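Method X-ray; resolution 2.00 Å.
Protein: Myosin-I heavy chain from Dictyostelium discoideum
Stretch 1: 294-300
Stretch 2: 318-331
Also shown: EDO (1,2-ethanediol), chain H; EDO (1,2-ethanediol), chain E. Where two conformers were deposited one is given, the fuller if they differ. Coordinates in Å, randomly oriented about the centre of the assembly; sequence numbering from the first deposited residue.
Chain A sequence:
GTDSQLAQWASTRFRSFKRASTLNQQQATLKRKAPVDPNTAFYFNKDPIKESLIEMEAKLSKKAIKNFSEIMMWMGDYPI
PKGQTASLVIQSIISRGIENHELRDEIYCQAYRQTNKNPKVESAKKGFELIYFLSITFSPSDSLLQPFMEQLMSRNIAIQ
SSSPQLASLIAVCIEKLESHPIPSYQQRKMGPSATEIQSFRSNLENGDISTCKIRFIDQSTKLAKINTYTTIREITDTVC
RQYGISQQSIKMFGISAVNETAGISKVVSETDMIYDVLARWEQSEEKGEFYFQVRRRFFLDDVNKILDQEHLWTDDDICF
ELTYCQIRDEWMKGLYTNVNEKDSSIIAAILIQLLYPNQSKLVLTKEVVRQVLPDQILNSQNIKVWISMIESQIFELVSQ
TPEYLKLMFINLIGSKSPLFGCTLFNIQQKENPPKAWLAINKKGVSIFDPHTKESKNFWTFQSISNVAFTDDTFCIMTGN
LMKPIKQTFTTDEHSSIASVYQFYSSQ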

# COMPACT_ATOMS: atom_id res chain seq x y z
N VAL A 294 -0.44 12.83 0.13
CA VAL A 294 0.56 13.24 1.10
C VAL A 294 -0.16 14.10 2.13
O VAL A 294 -1.01 14.93 1.77
CB VAL A 294 1.79 13.95 0.46
CG1 VAL A 294 2.62 14.71 1.51
CG2 VAL A 294 2.68 12.93 -0.25
N ARG A 295 0.11 13.85 3.40
CA ARG A 295 -0.48 14.60 4.49
C ARG A 295 0.60 14.89 5.50
O ARG A 295 1.55 14.11 5.62
CB ARG A 295 -1.60 13.78 5.17
CG ARG A 295 -2.86 13.63 4.32
CD ARG A 295 -4.00 13.11 5.17
NE ARG A 295 -4.58 14.13 6.05
CZ ARG A 295 -5.46 15.05 5.66
NH1 ARG A 295 -5.79 15.17 4.38
NH2 ARG A 295 -5.98 15.90 6.54
N ARG A 296 0.45 15.97 6.25
CA ARG A 296 1.39 16.20 7.33
C ARG A 296 0.89 15.31 8.45
O ARG A 296 -0.30 15.38 8.84
CB ARG A 296 1.48 17.66 7.77
CG ARG A 296 2.54 17.73 8.88
CD ARG A 296 2.84 19.08 9.27
NE ARG A 296 3.64 19.13 10.48
CZ ARG A 296 4.13 20.27 10.95
NH1 ARG A 296 3.92 21.41 10.28
NH2 ARG A 296 4.82 20.29 12.07
N ARG A 297 1.74 14.37 8.83
CA ARG A 297 1.42 13.32 9.77
C ARG A 297 1.76 13.68 11.20
O ARG A 297 0.97 13.42 12.08
CB ARG A 297 2.12 12.02 9.34
CG ARG A 297 1.80 10.77 10.21
CD ARG A 297 0.40 10.20 9.99
NE ARG A 297 0.20 9.73 8.61
CZ ARG A 297 -0.87 10.01 7.87
NH1 ARG A 297 -1.86 10.76 8.37
NH2 ARG A 297 -0.98 9.54 6.63
N PHE A 298 2.94 14.27 11.43
CA PHE A 298 3.40 14.54 12.78
C PHE A 298 3.47 16.02 13.14
O PHE A 298 3.89 16.85 12.34
CB PHE A 298 4.75 13.86 13.01
CG PHE A 298 4.71 12.37 12.77
CD1 PHE A 298 4.08 11.51 13.67
CD2 PHE A 298 5.35 11.81 11.67
CE1 PHE A 298 4.06 10.12 13.46
CE2 PHE A 298 5.35 10.41 11.47
CZ PHE A 298 4.70 9.58 12.36
N PHE A 299 3.09 16.33 14.38
CA PHE A 299 3.05 17.68 14.92
C PHE A 299 3.76 17.64 16.25
O PHE A 299 3.19 17.14 17.21
CB PHE A 299 1.58 18.15 15.09
CG PHE A 299 0.88 18.39 13.77
CD1 PHE A 299 0.30 17.33 13.07
CD2 PHE A 299 0.81 19.67 13.23
CE1 PHE A 299 -0.33 17.56 11.84
CE2 PHE A 299 0.17 19.90 12.00
CZ PHE A 299 -0.39 18.84 11.31
N LEU A 300 5.02 18.09 16.27
CA LEU A 300 5.89 18.05 17.46
C LEU A 300 5.94 19.35 18.23
O LEU A 300 6.31 19.35 19.41
CB LEU A 300 7.33 17.65 17.04
CG LEU A 300 7.48 16.16 16.61
CD1 LEU A 300 8.93 15.84 16.20
CD2 LEU A 300 7.10 15.22 17.75
C1 EDO H . -4.29 18.54 12.80
O1 EDO H . -4.75 17.27 13.21
C2 EDO H . -3.64 18.62 11.39
O2 EDO H . -4.14 17.71 10.42
C1 EDO E . 2.70 7.15 9.43
O1 EDO E . 2.59 7.84 8.18
C2 EDO E . 2.55 5.60 9.20
O2 EDO E . 3.79 5.11 8.71
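Stretch 2 (318-331) ICFELTYCQIRDEW

A single glutamine side chain reads the backbone of a strand here as another strand would: the amide of Gln-326 accepts from Arg-296 N at its OE1 (2.7 Å) and donates from its NE2 to Arg-296 O (3.0 Å), both nearly linear. The example illustrates how a helix, whose own peptide groups are spent on i to i+4 hydrogen bonds, can still satisfy the polar backbone of a neighbouring strand. Residues 318-331 are helical throughout and cross strand 294-296 almost at a right angle (-91°), with the axes 8.6 Å apart at closest approach. Along the helix, Thr-323, Gln-326 and Glu-330 all direct their CA-to-CB bonds toward the strand. Arg-296, extended with chi1 to chi3 all t, points back at the helix; its NH1 donates to Thr-323 OG1 (3.1 Å) and lies 3.8 Å from Cys-319 SG, while its NE holds Phe-298 O (3.0 Å) in the loop that follows. Arg-295 starts out sideways, but its end reaches the helix: NH2 forms a salt bridge with Glu-330 OE1 (2.8 Å), and one guanidinium face covers Gln-326 CG, 3.4 Å from NH2. Beyond the strand, the edge of the Phe-299 ring meets the threonine methyl, CE2 to Thr-323 CG2 being 3.8 Å.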

# COMPACT_ATOMS: atom_id res chain seq x y z
N ILE A 318 7.12 26.09 2.48
CA ILE A 318 6.37 25.10 1.69
C ILE A 318 5.61 24.18 2.65
O ILE A 318 4.41 23.91 2.46
CB ILE A 318 7.28 24.33 0.69
CG1 ILE A 318 7.98 25.29 -0.35
CG2 ILE A 318 6.54 23.21 -0.01
CD1 ILE A 318 7.06 26.28 -1.10
N CYS A 319 6.32 23.71 3.70
CA CYS A 319 5.70 22.87 4.71
C CYS A 319 4.60 23.67 5.44
O CYS A 319 3.56 23.09 5.75
CB CYS A 319 6.74 22.32 5.69
SG CYS A 319 6.05 21.58 7.19
N PHE A 320 4.84 24.96 5.73
CA PHE A 320 3.86 25.78 6.44
C PHE A 320 2.60 25.91 5.60
O PHE A 320 1.50 25.79 6.12
CB PHE A 320 4.41 27.17 6.78
CG PHE A 320 3.41 28.03 7.52
CD1 PHE A 320 2.89 27.63 8.75
CD2 PHE A 320 2.98 29.24 6.99
CE1 PHE A 320 1.94 28.41 9.41
CE2 PHE A 320 2.02 30.03 7.66
CZ PHE A 320 1.53 29.62 8.87
N GLU A 321 2.77 26.13 4.30
CA GLU A 321 1.66 26.29 3.37
C GLU A 321 0.82 25.00 3.27
O GLU A 321 -0.42 25.06 3.32
CB GLU A 321 2.17 26.80 2.00
CG GLU A 321 1.08 27.23 1.03
CD GLU A 321 0.04 28.20 1.57
OE1 GLU A 321 0.37 28.99 2.48
OE2 GLU A 321 -1.11 28.16 1.07
N LEU A 322 1.48 23.84 3.19
CA LEU A 322 0.78 22.56 3.15
C LEU A 322 0.07 22.29 4.45
O LEU A 322 -1.02 21.73 4.44
CB LEU A 322 1.71 21.42 2.81
CG LEU A 322 2.17 21.32 1.37
CD1 LEU A 322 3.24 20.24 1.25
CD2 LEU A 322 0.98 21.03 0.41
N THR A 323 0.68 22.71 5.57
CA THR A 323 0.08 22.56 6.90
C THR A 323 -1.17 23.39 7.02
O THR A 323 -2.19 22.88 7.48
CB THR A 323 1.10 22.87 8.00
OG1 THR A 323 2.21 21.99 7.82
CG2 THR A 323 0.51 22.68 9.40
N TYR A 324 -1.07 24.70 6.67
CA TYR A 324 -2.21 25.61 6.75
C TYR A 324 -3.37 25.04 5.90
O TYR A 324 -4.48 24.93 6.40
CB TYR A 324 -1.81 27.04 6.30
CG TYR A 324 -3.03 27.87 5.95
CD1 TYR A 324 -3.95 28.24 6.93
CD2 TYR A 324 -3.31 28.20 4.63
CE1 TYR A 324 -5.09 28.96 6.61
CE2 TYR A 324 -4.48 28.89 4.29
CZ TYR A 324 -5.38 29.24 5.28
OH TYR A 324 -6.49 29.95 4.94
N CYS A 325 -3.07 24.69 4.64
CA CYS A 325 -3.98 24.11 3.66
C CYS A 325 -4.68 22.85 4.23
O CYS A 325 -5.89 22.70 4.06
CB CYS A 325 -3.22 23.80 2.36
SG CYS A 325 -4.24 23.14 1.02
N GLN A 326 -3.93 21.98 4.95
CA GLN A 326 -4.47 20.74 5.54
C GLN A 326 -5.42 21.03 6.69
O GLN A 326 -6.49 20.42 6.75
CB GLN A 326 -3.33 19.80 5.99
CG GLN A 326 -3.83 18.50 6.59
CD GLN A 326 -2.68 17.58 6.86
OE1 GLN A 326 -1.82 17.36 6.02
NE2 GLN A 326 -2.62 17.05 8.06
N ILE A 327 -5.07 21.96 7.58
CA ILE A 327 -5.92 22.29 8.74
C ILE A 327 -7.19 23.01 8.25
O ILE A 327 -8.27 22.77 8.78
CB ILE A 327 -5.12 23.13 9.76
CG1 ILE A 327 -3.91 22.29 10.30
CG2 ILE A 327 -6.04 23.59 10.93
CD1 ILE A 327 -2.77 23.18 10.84
N ARG A 328 -7.04 23.89 7.25
CA ARG A 328 -8.17 24.63 6.66
C ARG A 328 -9.15 23.65 6.03
O ARG A 328 -10.35 23.79 6.23
CB ARG A 328 -7.71 25.65 5.59
CG ARG A 328 -8.79 26.73 5.35
CD ARG A 328 -8.55 27.43 4.02
NE ARG A 328 -9.42 28.59 3.82
CZ ARG A 328 -10.63 28.53 3.25
NH1 ARG A 328 -11.14 27.37 2.87
NH2 ARG A 328 -11.35 29.64 3.08
N ASP A 329 -8.64 22.63 5.32
CA ASP A 329 -9.46 21.59 4.68
C ASP A 329 -10.24 20.77 5.69
O ASP A 329 -11.44 20.50 5.49
CB ASP A 329 -8.61 20.71 3.76
CG ASP A 329 -9.40 19.59 3.13
OD1 ASP A 329 -10.08 19.85 2.12
OD2 ASP A 329 -9.35 18.45 3.66
N GLU A 330 -9.57 20.40 6.82
CA GLU A 330 -10.21 19.65 7.91
C GLU A 330 -11.30 20.50 8.56
O GLU A 330 -12.38 19.98 8.91
CB GLU A 330 -9.15 19.25 8.96
CG GLU A 330 -8.24 18.16 8.44
CD GLU A 330 -6.98 17.96 9.26
OE1 GLU A 330 -6.38 16.87 9.17
OE2 GLU A 330 -6.55 18.91 9.96
N TRP A 331 -11.01 21.81 8.74
CA TRP A 331 -12.00 22.76 9.26
C TRP A 331 -13.19 22.79 8.28
O TRP A 331 -14.34 22.72 8.74
CB TRP A 331 -11.40 24.16 9.35
CG TRP A 331 -12.41 25.27 9.54
CD1 TRP A 331 -12.80 26.20 8.62
CD2 TRP A 331 -13.18 25.52 10.72
NE1 TRP A 331 -13.76 27.02 9.15
CE2 TRP A 331 -14.04 26.62 10.43
CE3 TRP A 331 -13.27 24.90 11.98
CZ2 TRP A 331 -14.90 27.16 11.40
CZ3 TRP A 331 -14.12 25.44 12.94
CH2 TRP A 331 -14.97 26.53 12.62
O HOH W 1 -4.61 14.34 8.96